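Local coordinates for protein argonaute 5 (Arabidopsis thaliana, PDB 4G0O) that recognises the 5' nucleotide of small RNAs through its MID domain and so probably helps to sort them for gene silencing, at residues K3-G8 with G134-L139; T15-S20 with Q77-I82; V81-V86 with S105-P110. All coordinates share one frame; numbering follows the deposited sequence.

Interaction 1: K3-G8 with G134-L139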
ATOM      1  N   LYS A   3     -10.978 -16.805  -5.382  1.00 34.92           N
ATOM      2  CA  LYS A   3      -9.678 -16.562  -4.785  1.00 34.43           C
ATOM      3  C   LYS A   3      -9.849 -16.162  -3.322  1.00 34.80           C
ATOM      4  O   LYS A   3     -10.538 -15.192  -3.010  1.00 35.18           O
ATOM      5  CB  LYS A   3      -8.944 -15.476  -5.551  1.00 31.90           C
ATOM      6  CG  LYS A   3      -8.590 -15.853  -6.975  1.00 33.85           C
ATOM      7  CD  LYS A   3      -7.787 -14.728  -7.611  1.00 37.68           C
ATOM      8  CE  LYS A   3      -8.020 -14.653  -9.104  1.00 33.01           C
ATOM      9  NZ  LYS A   3      -7.438 -13.389  -9.656  1.00 38.88           N
ATOM     10  N   LYS A   4      -9.226 -16.913  -2.422  1.00 33.63           N
ATOM     11  CA  LYS A   4      -9.416 -16.692  -0.988  1.00 32.17           C
ATOM     12  C   LYS A   4      -8.075 -16.625  -0.249  1.00 30.44           C
ATOM     13  O   LYS A   4      -7.043 -17.050  -0.766  1.00 27.88           O
ATOM     14  CB  LYS A   4     -10.284 -17.813  -0.396  1.00 27.82           C
ATOM     15  CG  LYS A   4     -11.665 -17.970  -1.044  1.00 34.88           C
ATOM     16  CD  LYS A   4     -12.614 -16.860  -0.618  1.00 31.23           C
ATOM     17  CE  LYS A   4     -14.055 -17.207  -0.960  1.00 38.86           C
ATOM     18  NZ  LYS A   4     -14.218 -17.435  -2.418  1.00 42.44           N
ATOM     19  N   MET A   5      -8.098 -16.080   0.962  1.00 28.30           N
ATOM     20  CA  MET A   5      -6.949 -16.156   1.841  1.00 26.13           C
ATOM     21  C   MET A   5      -7.101 -17.411   2.712  1.00 28.83           C
ATOM     22  O   MET A   5      -8.053 -17.531   3.470  1.00 23.36           O
ATOM     23  CB  MET A   5      -6.869 -14.902   2.717  1.00 21.14           C
ATOM     24  CG  MET A   5      -6.656 -13.618   1.919  1.00 23.52           C
ATOM     25  SD  MET A   5      -6.608 -12.138   2.933  1.00 20.98           S
ATOM     26  CE  MET A   5      -6.486 -10.821   1.721  1.00 18.15           C
ATOM     27  N   VAL A   6      -6.181 -18.358   2.585  1.00 32.75           N
ATOM     28  CA  VAL A   6      -6.185 -19.519   3.468  1.00 31.90           C
ATOM     29  C   VAL A   6      -5.885 -19.009   4.855  1.00 31.28           C
ATOM     30  O   VAL A   6      -6.548 -19.359   5.832  1.00 37.89           O
ATOM     31  CB  VAL A   6      -5.077 -20.512   3.099  1.00 34.83           C
ATOM     32  CG1 VAL A   6      -5.129 -21.718   4.019  1.00 41.72           C
ATOM     33  CG2 VAL A   6      -5.204 -20.934   1.647  1.00 34.05           C
ATOM     34  N   ASN A   7      -4.890 -18.135   4.918  1.00 32.16           N
ATOM     35  CA  ASN A   7      -4.422 -17.581   6.171  1.00 31.62           C
ATOM     36  C   ASN A   7      -4.137 -16.079   6.020  1.00 29.75           C
ATOM     37  O   ASN A   7      -3.274 -15.677   5.242  1.00 29.19           O
ATOM     38  CB  ASN A   7      -3.188 -18.371   6.613  1.00 35.46           C
ATOM     39  CG  ASN A   7      -2.329 -17.622   7.586  1.00 42.52           C
ATOM     40  OD1 ASN A   7      -1.156 -17.333   7.302  1.00 47.27           O
ATOM     41  ND2 ASN A   7      -2.894 -17.302   8.755  1.00 39.91           N
ATOM     42  N   GLY A   8      -4.886 -15.251   6.741  1.00 30.06           N
ATOM     43  CA  GLY A   8      -4.793 -13.812   6.583  1.00 26.07           C
ATOM     44  C   GLY A   8      -3.700 -13.250   7.466  1.00 31.78           C
ATOM     45  O   GLY A   8      -3.750 -13.417   8.682  1.00 36.40           O
ATOM     46  N   GLY A 134       0.923 -13.824   4.508  1.00 28.99           N
ATOM     47  CA  GLY A 134      -0.261 -14.654   4.464  1.00 23.14           C
ATOM     48  C   GLY A 134      -0.184 -15.706   3.376  1.00 28.51           C
ATOM     49  O   GLY A 134       0.810 -15.774   2.644  1.00 27.57           O
ATOM     50  N   ARG A 135      -1.240 -16.516   3.263  1.00 26.13           N
ATOM     51  CA  ARG A 135      -1.368 -17.543   2.231  1.00 24.23           C
ATOM     52  C   ARG A 135      -2.679 -17.363   1.479  1.00 27.52           C
ATOM     53  O   ARG A 135      -3.743 -17.170   2.098  1.00 26.05           O
ATOM     54  CB  ARG A 135      -1.417 -18.933   2.870  1.00 35.82           C
ATOM     55  CG  ARG A 135      -0.116 -19.721   2.902  1.00 43.62           C
ATOM     56  CD  ARG A 135      -0.366 -21.043   3.633  1.00 48.87           C
ATOM     57  NE  ARG A 135      -0.812 -20.808   5.009  1.00 52.89           N
ATOM     58  CZ  ARG A 135      -1.458 -21.692   5.771  1.00 51.26           C
ATOM     59  NH1 ARG A 135      -1.760 -22.903   5.305  1.00 50.26           N
ATOM     60  NH2 ARG A 135      -1.806 -21.353   7.009  1.00 49.09           N
ATOM     61  N   ASN A 136      -2.612 -17.474   0.158  1.00 22.94           N
ATOM     62  CA  ASN A 136      -3.802 -17.415  -0.681  1.00 26.65           C
ATOM     63  C   ASN A 136      -4.037 -18.741  -1.413  1.00 27.08           C
ATOM     64  O   ASN A 136      -3.116 -19.542  -1.562  1.00 27.02           O
ATOM     65  CB  ASN A 136      -3.681 -16.275  -1.705  1.00 24.44           C
ATOM     66  CG  ASN A 136      -3.622 -14.899  -1.058  1.00 22.19           C
ATOM     67  OD1 ASN A 136      -4.100 -14.702   0.057  1.00 21.04           O
ATOM     68  ND2 ASN A 136      -3.037 -13.934  -1.768  1.00 24.01           N
ATOM     69  N   THR A 137      -5.263 -18.966  -1.881  1.00 26.74           N
ATOM     70  CA  THR A 137      -5.546 -20.120  -2.737  1.00 30.51           C
ATOM     71  C   THR A 137      -6.675 -19.792  -3.720  1.00 32.37           C
ATOM     72  O   THR A 137      -7.220 -18.682  -3.698  1.00 30.91           O
ATOM     73  CB  THR A 137      -5.933 -21.380  -1.906  1.00 30.89           C
ATOM     74  OG1 THR A 137      -5.859 -22.555  -2.726  1.00 28.90           O
ATOM     75  CG2 THR A 137      -7.346 -21.246  -1.356  1.00 28.93           C
ATOM     76  N   VAL A 138      -7.001 -20.759  -4.580  1.00 31.03           N
ATOM     77  CA  VAL A 138      -8.153 -20.675  -5.468  1.00 30.99           C
ATOM     78  C   VAL A 138      -9.039 -21.885  -5.209  1.00 34.70           C
ATOM     79  O   VAL A 138      -8.569 -23.026  -5.266  1.00 30.33           O
ATOM     80  CB  VAL A 138      -7.757 -20.670  -6.967  1.00 33.65           C
ATOM     81  CG1 VAL A 138      -9.005 -20.682  -7.837  1.00 35.55           C
ATOM     82  CG2 VAL A 138      -6.939 -19.453  -7.294  1.00 33.49           C
ATOM     83  N   LEU A 139     -10.310 -21.640  -4.901  1.00 31.31           N
ATOM     84  CA  LEU A 139     -11.213 -22.734  -4.570  1.00 38.69           C
ATOM     85  C   LEU A 139     -11.802 -23.370  -5.835  1.00 34.01           C
ATOM     86  O   LEU A 139     -11.864 -24.597  -5.948  1.00 39.75           O
ATOM     87  CB  LEU A 139     -12.320 -22.273  -3.613  1.00 34.70           C
ATOM     88  CG  LEU A 139     -11.915 -21.801  -2.212  1.00 39.56           C
ATOM     89  CD1 LEU A 139     -13.155 -21.488  -1.387  1.00 39.28           C
ATOM     90  CD2 LEU A 139     -11.096 -22.856  -1.512  1.00 35.82           C
ATOM     91  OXT LEU A 139     -12.221 -22.684  -6.771  1.00 36.39           O
TER

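Interaction 2: T15-S20 with Q77-I82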
ATOM      1  N   THR A  15       1.625   2.314   6.647  1.00 24.64           N
ATOM      2  CA  THR A  15       1.239   3.690   6.355  1.00 26.96           C
ATOM      3  C   THR A  15       1.163   3.890   4.853  1.00 23.37           C
ATOM      4  O   THR A  15       1.397   2.959   4.082  1.00 24.29           O
ATOM      5  CB  THR A  15       2.178   4.737   7.004  1.00 25.74           C
ATOM      6  OG1 THR A  15       1.611   6.044   6.858  1.00 24.71           O
ATOM      7  CG2 THR A  15       3.559   4.701   6.372  1.00 23.59           C
ATOM      8  N   CYS A  16       0.835   5.106   4.443  1.00 25.53           N
ATOM      9  CA  CYS A  16       0.575   5.385   3.043  1.00 21.67           C
ATOM     10  C   CYS A  16       1.373   6.588   2.577  1.00 27.49           C
ATOM     11  O   CYS A  16       1.470   7.592   3.293  1.00 24.66           O
ATOM     12  CB  CYS A  16      -0.900   5.672   2.859  1.00 21.10           C
ATOM     13  SG  CYS A  16      -1.366   6.162   1.199  1.00 22.91           S
ATOM     14  N   VAL A  17       1.935   6.483   1.374  1.00 22.31           N
ATOM     15  CA  VAL A  17       2.604   7.613   0.742  1.00 26.95           C
ATOM     16  C   VAL A  17       1.999   7.856  -0.609  1.00 26.68           C
ATOM     17  O   VAL A  17       1.723   6.910  -1.360  1.00 25.47           O
ATOM     18  CB  VAL A  17       4.094   7.347   0.510  1.00 29.94           C
ATOM     19  CG1 VAL A  17       4.835   8.644   0.211  1.00 30.94           C
ATOM     20  CG2 VAL A  17       4.670   6.726   1.708  1.00 31.31           C
ATOM     21  N   SER A  18       1.819   9.130  -0.932  1.00 22.77           N
ATOM     22  CA  SER A  18       1.305   9.500  -2.233  1.00 26.21           C
ATOM     23  C   SER A  18       2.259  10.414  -2.986  1.00 26.47           C
ATOM     24  O   SER A  18       2.643  11.476  -2.492  1.00 22.61           O
ATOM     25  CB  SER A  18      -0.054  10.182  -2.090  1.00 26.18           C
ATOM     26  OG  SER A  18      -0.427  10.756  -3.323  1.00 28.82           O
ATOM     27  N   PHE A  19       2.629   9.994  -4.188  1.00 22.94           N
ATOM     28  CA  PHE A  19       3.395  10.837  -5.085  1.00 26.67           C
ATOM     29  C   PHE A  19       2.503  11.408  -6.188  1.00 28.38           C
ATOM     30  O   PHE A  19       2.986  11.914  -7.197  1.00 31.21           O
ATOM     31  CB  PHE A  19       4.560  10.057  -5.688  1.00 24.08           C
ATOM     32  CG  PHE A  19       5.470   9.436  -4.656  1.00 24.24           C
ATOM     33  CD1 PHE A  19       5.477   8.060  -4.447  1.00 23.40           C
ATOM     34  CD2 PHE A  19       6.295  10.229  -3.876  1.00 23.87           C
ATOM     35  CE1 PHE A  19       6.312   7.495  -3.502  1.00 24.21           C
ATOM     36  CE2 PHE A  19       7.121   9.670  -2.919  1.00 24.35           C
ATOM     37  CZ  PHE A  19       7.134   8.297  -2.733  1.00 23.22           C
ATOM     38  N   SER A  20       1.196  11.311  -6.006  1.00 28.53           N
ATOM     39  CA  SER A  20       0.271  11.837  -7.004  1.00 28.61           C
ATOM     40  C   SER A  20      -0.121  13.260  -6.672  1.00 27.30           C
ATOM     41  O   SER A  20      -0.397  13.591  -5.521  1.00 28.29           O
ATOM     42  CB  SER A  20      -0.990  10.995  -7.093  1.00 29.20           C
ATOM     43  OG  SER A  20      -1.953  11.656  -7.903  1.00 24.72           O
ATOM     44  N   GLN A  77       5.549  -2.816   8.459  1.00 29.49           N
ATOM     45  CA  GLN A  77       5.271  -4.115   7.869  1.00 29.57           C
ATOM     46  C   GLN A  77       4.760  -3.956   6.444  1.00 24.86           C
ATOM     47  O   GLN A  77       4.745  -4.915   5.675  1.00 24.04           O
ATOM     48  CB  GLN A  77       4.250  -4.871   8.728  1.00 28.35           C
ATOM     49  CG  GLN A  77       4.820  -5.361  10.064  1.00 28.95           C
ATOM     50  CD  GLN A  77       3.757  -5.911  11.018  1.00 31.05           C
ATOM     51  OE1 GLN A  77       2.648  -5.378  11.125  1.00 29.01           O
ATOM     52  NE2 GLN A  77       4.108  -6.969  11.731  1.00 34.26           N
ATOM     53  N   LEU A  78       4.342  -2.740   6.091  1.00 24.86           N
ATOM     54  CA  LEU A  78       3.730  -2.493   4.777  1.00 24.56           C
ATOM     55  C   LEU A  78       3.660  -1.002   4.465  1.00 22.56           C
ATOM     56  O   LEU A  78       3.256  -0.212   5.307  1.00 22.88           O
ATOM     57  CB  LEU A  78       2.307  -3.081   4.726  1.00 25.68           C
ATOM     58  CG  LEU A  78       1.514  -2.952   3.420  1.00 23.81           C
ATOM     59  CD1 LEU A  78       2.115  -3.846   2.327  1.00 24.50           C
ATOM     60  CD2 LEU A  78       0.029  -3.270   3.616  1.00 22.23           C
ATOM     61  N   LEU A  79       4.049  -0.621   3.252  1.00 24.61           N
ATOM     62  CA  LEU A  79       3.881   0.754   2.791  1.00 24.45           C
ATOM     63  C   LEU A  79       2.942   0.730   1.622  1.00 20.63           C
ATOM     64  O   LEU A  79       3.228   0.068   0.618  1.00 23.06           O
ATOM     65  CB  LEU A  79       5.197   1.340   2.287  1.00 22.32           C
ATOM     66  CG  LEU A  79       5.462   2.822   2.584  1.00 30.89           C
ATOM     67  CD1 LEU A  79       6.424   3.445   1.559  1.00 30.79           C
ATOM     68  CD2 LEU A  79       4.177   3.614   2.709  1.00 24.81           C
ATOM     69  N   ILE A  80       1.835   1.449   1.727  1.00 18.72           N
ATOM     70  CA  ILE A  80       0.937   1.536   0.593  1.00 19.97           C
ATOM     71  C   ILE A  80       1.388   2.738  -0.200  1.00 23.13           C
ATOM     72  O   ILE A  80       1.339   3.872   0.293  1.00 19.81           O
ATOM     73  CB  ILE A  80      -0.527   1.722   1.008  1.00 24.15           C
ATOM     74  CG1 ILE A  80      -1.043   0.495   1.764  1.00 22.74           C
ATOM     75  CG2 ILE A  80      -1.401   1.981  -0.215  1.00 21.53           C
ATOM     76  CD1 ILE A  80      -2.241   0.815   2.631  1.00 24.10           C
ATOM     77  N   VAL A  81       1.851   2.503  -1.423  1.00 20.97           N
ATOM     78  CA  VAL A  81       2.375   3.607  -2.207  1.00 22.97           C
ATOM     79  C   VAL A  81       1.419   4.045  -3.303  1.00 23.13           C
ATOM     80  O   VAL A  81       1.029   3.238  -4.152  1.00 23.48           O
ATOM     81  CB  VAL A  81       3.719   3.259  -2.838  1.00 23.44           C
ATOM     82  CG1 VAL A  81       4.078   4.292  -3.915  1.00 18.84           C
ATOM     83  CG2 VAL A  81       4.777   3.198  -1.769  1.00 22.83           C
ATOM     84  N   ILE A  82       1.039   5.319  -3.299  1.00 21.57           N
ATOM     85  CA  ILE A  82       0.326   5.851  -4.460  1.00 25.00           C
ATOM     86  C   ILE A  82       1.324   6.468  -5.452  1.00 23.19           C
ATOM     87  O   ILE A  82       1.974   7.472  -5.162  1.00 21.62           O
ATOM     88  CB  ILE A  82      -0.789   6.851  -4.070  1.00 22.97           C
ATOM     89  CG1 ILE A  82      -1.849   6.173  -3.193  1.00 29.20           C
ATOM     90  CG2 ILE A  82      -1.481   7.399  -5.310  1.00 19.41           C
ATOM     91  CD1 ILE A  82      -2.829   7.173  -2.572  1.00 25.75           C
TER

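Interaction 3: V81-V86 with S105-P110. With SO4 (sulfate ion), chain C.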
ATOM      1  N   VAL A  81       1.851   2.503  -1.423  1.00 20.97           N
ATOM      2  CA  VAL A  81       2.375   3.607  -2.207  1.00 22.97           C
ATOM      3  C   VAL A  81       1.419   4.045  -3.303  1.00 23.13           C
ATOM      4  O   VAL A  81       1.029   3.238  -4.152  1.00 23.48           O
ATOM      5  CB  VAL A  81       3.719   3.259  -2.838  1.00 23.44           C
ATOM      6  CG1 VAL A  81       4.078   4.292  -3.915  1.00 18.84           C
ATOM      7  CG2 VAL A  81       4.777   3.198  -1.769  1.00 22.83           C
ATOM      8  N   ILE A  82       1.039   5.319  -3.299  1.00 21.57           N
ATOM      9  CA  ILE A  82       0.326   5.851  -4.460  1.00 25.00           C
ATOM     10  C   ILE A  82       1.324   6.468  -5.452  1.00 23.19           C
ATOM     11  O   ILE A  82       1.974   7.472  -5.162  1.00 21.62           O
ATOM     12  CB  ILE A  82      -0.789   6.851  -4.070  1.00 22.97           C
ATOM     13  CG1 ILE A  82      -1.849   6.173  -3.193  1.00 29.20           C
ATOM     14  CG2 ILE A  82      -1.481   7.399  -5.310  1.00 19.41           C
ATOM     15  CD1 ILE A  82      -2.829   7.173  -2.572  1.00 25.75           C
ATOM     16  N   LEU A  83       1.411   5.855  -6.625  1.00 20.20           N
ATOM     17  CA  LEU A  83       2.395   6.204  -7.654  1.00 24.18           C
ATOM     18  C   LEU A  83       2.185   7.585  -8.256  1.00 24.98           C
ATOM     19  O   LEU A  83       1.074   8.108  -8.267  1.00 27.18           O
ATOM     20  CB  LEU A  83       2.346   5.173  -8.798  1.00 23.27           C
ATOM     21  CG  LEU A  83       2.710   3.737  -8.433  1.00 27.40           C
ATOM     22  CD1 LEU A  83       2.259   2.768  -9.533  1.00 25.31           C
ATOM     23  CD2 LEU A  83       4.220   3.654  -8.169  1.00 28.78           C
ATOM     24  N   PRO A  84       3.260   8.174  -8.794  1.00 28.99           N
ATOM     25  CA  PRO A  84       3.137   9.458  -9.490  1.00 28.88           C
ATOM     26  C   PRO A  84       2.092   9.389 -10.600  1.00 26.52           C
ATOM     27  O   PRO A  84       1.717   8.288 -11.024  1.00 26.51           O
ATOM     28  CB  PRO A  84       4.531   9.648 -10.090  1.00 24.76           C
ATOM     29  CG  PRO A  84       5.416   8.960  -9.143  1.00 29.59           C
ATOM     30  CD  PRO A  84       4.661   7.727  -8.714  1.00 25.42           C
ATOM     31  N   ASP A  85       1.615  10.540 -11.055  1.00 23.31           N
ATOM     32  CA  ASP A  85       0.618  10.549 -12.118  1.00 32.29           C
ATOM     33  C   ASP A  85       1.210  10.075 -13.438  1.00 29.77           C
ATOM     34  O   ASP A  85       0.532   9.420 -14.219  1.00 28.77           O
ATOM     35  CB  ASP A  85      -0.007  11.937 -12.269  1.00 31.37           C
ATOM     36  CG  ASP A  85      -0.694  12.402 -10.995  1.00 34.35           C
ATOM     37  OD1 ASP A  85      -0.435  13.548 -10.567  1.00 35.26           O
ATOM     38  OD2 ASP A  85      -1.479  11.616 -10.410  1.00 31.29           O
ATOM     39  N   VAL A  86       2.472  10.405 -13.695  1.00 29.42           N
ATOM     40  CA  VAL A  86       3.121   9.968 -14.928  1.00 29.27           C
ATOM     41  C   VAL A  86       3.886   8.681 -14.646  1.00 33.39           C
ATOM     42  O   VAL A  86       4.586   8.578 -13.627  1.00 31.66           O
ATOM     43  CB  VAL A  86       4.089  11.045 -15.473  1.00 36.60           C
ATOM     44  CG1 VAL A  86       4.590  10.657 -16.861  1.00 32.24           C
ATOM     45  CG2 VAL A  86       3.402  12.412 -15.519  1.00 31.54           C
ATOM     46  N   SER A 105       6.329  -3.137   0.122  1.00 21.61           N
ATOM     47  CA  SER A 105       5.449  -2.116  -0.424  1.00 25.79           C
ATOM     48  C   SER A 105       4.375  -2.674  -1.359  1.00 24.21           C
ATOM     49  O   SER A 105       4.560  -3.703  -2.007  1.00 24.72           O
ATOM     50  CB  SER A 105       6.267  -1.038  -1.146  1.00 20.82           C
ATOM     51  OG  SER A 105       6.937  -1.586  -2.267  1.00 26.49           O
ATOM     52  N   GLN A 106       3.258  -1.972  -1.426  1.00 23.01           N
ATOM     53  CA  GLN A 106       2.244  -2.234  -2.445  1.00 26.82           C
ATOM     54  C   GLN A 106       1.998  -0.949  -3.245  1.00 24.57           C
ATOM     55  O   GLN A 106       1.549   0.068  -2.694  1.00 20.20           O
ATOM     56  CB  GLN A 106       0.940  -2.707  -1.809  1.00 20.88           C
ATOM     57  CG  GLN A 106      -0.183  -2.903  -2.821  1.00 28.89           C
ATOM     58  CD  GLN A 106       0.150  -3.975  -3.845  1.00 27.72           C
ATOM     59  OE1 GLN A 106       0.605  -5.058  -3.495  1.00 29.07           O
ATOM     60  NE2 GLN A 106      -0.059  -3.665  -5.115  1.00 30.48           N
ATOM     61  N   CYS A 107       2.313  -1.000  -4.536  1.00 22.80           N
ATOM     62  CA  CYS A 107       2.190   0.163  -5.396  1.00 20.82           C
ATOM     63  C   CYS A 107       0.865   0.165  -6.179  1.00 25.10           C
ATOM     64  O   CYS A 107       0.444  -0.858  -6.737  1.00 26.10           O
ATOM     65  CB  CYS A 107       3.397   0.255  -6.331  1.00 26.88           C
ATOM     66  SG  CYS A 107       5.000   0.480  -5.499  1.00 28.42           S
ATOM     67  N   CYS A 108       0.222   1.332  -6.200  1.00 25.48           N
ATOM     68  CA  CYS A 108      -1.110   1.511  -6.766  1.00 22.91           C
ATOM     69  C   CYS A 108      -1.196   2.734  -7.651  1.00 23.85           C
ATOM     70  O   CYS A 108      -0.852   3.835  -7.223  1.00 24.96           O
ATOM     71  CB  CYS A 108      -2.125   1.679  -5.632  1.00 28.44           C
ATOM     72  SG  CYS A 108      -2.310   0.217  -4.590  1.00 29.74           S
ATOM     73  N   GLN A 109      -1.687   2.558  -8.870  1.00 25.96           N
ATOM     74  CA  GLN A 109      -1.838   3.675  -9.797  1.00 26.55           C
ATOM     75  C   GLN A 109      -2.948   4.653  -9.385  1.00 29.74           C
ATOM     76  O   GLN A 109      -4.094   4.256  -9.153  1.00 27.38           O
ATOM     77  CB  GLN A 109      -2.108   3.162 -11.204  1.00 27.07           C
ATOM     78  CG  GLN A 109      -0.926   2.495 -11.848  1.00 25.62           C
ATOM     79  CD  GLN A 109      -1.310   1.813 -13.122  1.00 32.26           C
ATOM     80  OE1 GLN A 109      -2.264   1.031 -13.152  1.00 35.28           O
ATOM     81  NE2 GLN A 109      -0.595   2.116 -14.201  1.00 30.13           N
ATOM     82  N   PRO A 110      -2.604   5.947  -9.313  1.00 26.74           N
ATOM     83  CA  PRO A 110      -3.537   6.993  -8.879  1.00 26.60           C
ATOM     84  C   PRO A 110      -4.860   7.030  -9.668  1.00 31.80           C
ATOM     85  O   PRO A 110      -5.906   7.329  -9.087  1.00 33.07           O
ATOM     86  CB  PRO A 110      -2.728   8.298  -9.056  1.00 27.14           C
ATOM     87  CG  PRO A 110      -1.576   7.937  -9.952  1.00 25.57           C
ATOM     88  CD  PRO A 110      -1.290   6.489  -9.711  1.00 25.24           C
TER
HETATM   89  S   SO4 C 701       2.764  -4.932  -7.151  1.00 57.30           S
HETATM   90  O1  SO4 C 701       1.824  -4.296  -8.081  1.00 47.58           O
HETATM   91  O2  SO4 C 701       3.679  -3.889  -6.616  1.00 39.77           O
HETATM   92  O3  SO4 C 701       2.021  -5.621  -6.081  1.00 30.79           O
HETATM   93  O4  SO4 C 701       3.530  -5.970  -7.856  1.00 48.19           O

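Interaction 1: K3-G8 with G134-L139
A classic beta bulge, with Val6 and Asn7 both facing Arg135, interrupts the antiparallel pairing near Gly134. Arg135 O takes two backbone donors here. Asn7 N makes the sound bond, at 3.2 Å from Arg135 O. Val6 N comes closer to the same oxygen, but its bond is bent and weak. Arg135 N donates back to Asn7 O at 3.0 Å.

The bulge also brings two side chains onto the arginine. The Arg135 chain bends at chi3 (-60°), which turns NE back toward Asn7 CB. Val6 CG1 lies over one face of the guanidinium, offset toward the rim, 3.8 Å from Arg135 NH1. Asn7 CB meets the group obliquely, 3.3 Å from Arg135 NH2, and the Asn7 amide is turned 45° from the guanidinium plane. The other methyl of the valine, Val6 CG2, rests 3.7 Å from both Thr137 CB and Thr137 CG2.

Beyond the bulge, strands 3-5 and 135-138 form a regular two-stranded antiparallel sheet that joins the two chain ends. Lys4 and Thr137 are its hydrogen-bonded pair, with Thr137 N 2.8 Å from Lys4 O and a return bond from Lys4 N. The Lys4 and Leu139 side chains cross at about a right angle, with Lys4 CG against Leu139 CD1.

On the opposite face Met5 and Asn136 lie side by side and point the same way. Asn136 OD1 sits 3.3 Å from Met5 CG. Helix 118-131 covers this face and fixes the rotation of the Asn136 amide: ND2 donates to Leu126 O, and OD1 accepts from Asn129 ND2. The Asn129 amide also donates to Asn7 O. Nearer the chain ends, Lys3 CG lies alongside Val138 CG2.

Interaction 2: T15-S20 with Q77-I82
Val17 O accepts from Ile82 N at 2.6 Å, the shortest bond between these two parallel strands. It is nearly straight, at 173°. Further bonds follow in parallel register, among them Ile80 N to Thr15 O and Val17 N to Ile80 O. Phe19 N closes the pairing on Ile82 O at 2.8 Å.

Thr15, Val17 and Leu79 share one face of the sheet. Val17 CG2 meets Leu79 CD2 at 3.3 Å, closer than usual van der Waals contact, and this short approach is to be treated with caution. Val81 CG1 touches the edge of the Phe19 ring, 3.9 Å from Phe19 CE1. On the other face Ile82 CD1 sits by Ser18 CB and 4.2 Å from Cys16 SG.

The strand then ends in an ST turn. Ser18 OG is anti to its own backbone N (chi1 169°) and accepts from Ser20 N. Helix 62-72 packs on the Val17 face and helix 27-42 on the Cys16 face, as expected for a central strand pair of this alpha/beta domain.

Two buried hydroxyls find partners outside the pair: Thr15 OG1 at Ile52 O, and Ser20 OG at Asp85. All hydrogen bonds across the pair are backbone to backbone, so the strand register does not depend on side-chain polar groups.

Interaction 3: V81-V86 with S105-P110
Three backbone hydrogen bonds join Val81, Leu83 and their parallel neighbours. Val81 N donates to Gln106 O at 2.8 Å. Cys108 N returns to Val81 O, and Leu83 N reaches Cys108 O at 3.1 Å.

The apolar contacts centre on Leu83 and Pro110. Leu83 CD2 lies 4.0 Å from Cys107 CB, while Leu83 CD1 touches Gln109 CG at 3.9 Å. An alanine in place of Leu83 would probably open a gap beside Cys107 and leave the Gln109 side chain freer to move. Ile82 CG2 meets the Pro110 ring.

The same ring also touches oxygens. Pro110 CG is 3.1 Å from Leu83 O, and Asp85 OD2, hydrogen-bonded to Ser20 OG, lies against it as well.

A side-chain polar contact reaches a bound sulfate. The Gln106 chain bends at chi2 (62°), which places CD near the ion, and NE2 is weakly bonded to sulfate O3 at 3.0 Å. Lys131 NZ binds the same ion. The ion probably marks the 5'-phosphate pocket, as in other Argonaute MID domains.

The contact closes the beta-alpha-beta unit 78-82, 90-101, 105-108. Helix 90-101 packs on Leu83 and Cys107, helix 118-131 on Gln106 and Cys108, and Gln109 is the N-cap residue of helix 110-115.

Overall arrangement
From the N terminus, the chain enters interaction 1 first, and its partner strand comes only at the C terminus. Interaction 1 therefore closes the longest loop, and the other two nest inside it. Strand 7-18 leads on from there to interaction 2, about 24 Å away between centres. Interaction 2 closes a loop containing helices 27-42 and 62-72. Interaction 3 begins where that loop ends, sharing Val81 and Ile82, and closes the shorter loop through helix 90-101. Strand 78-82 thus lies between 7-18 and 105-108 in the parallel sheet. Ser20 OG and Asp85 OD2, 2.6 Å apart, link interactions 2 and 3 beyond the strand ends.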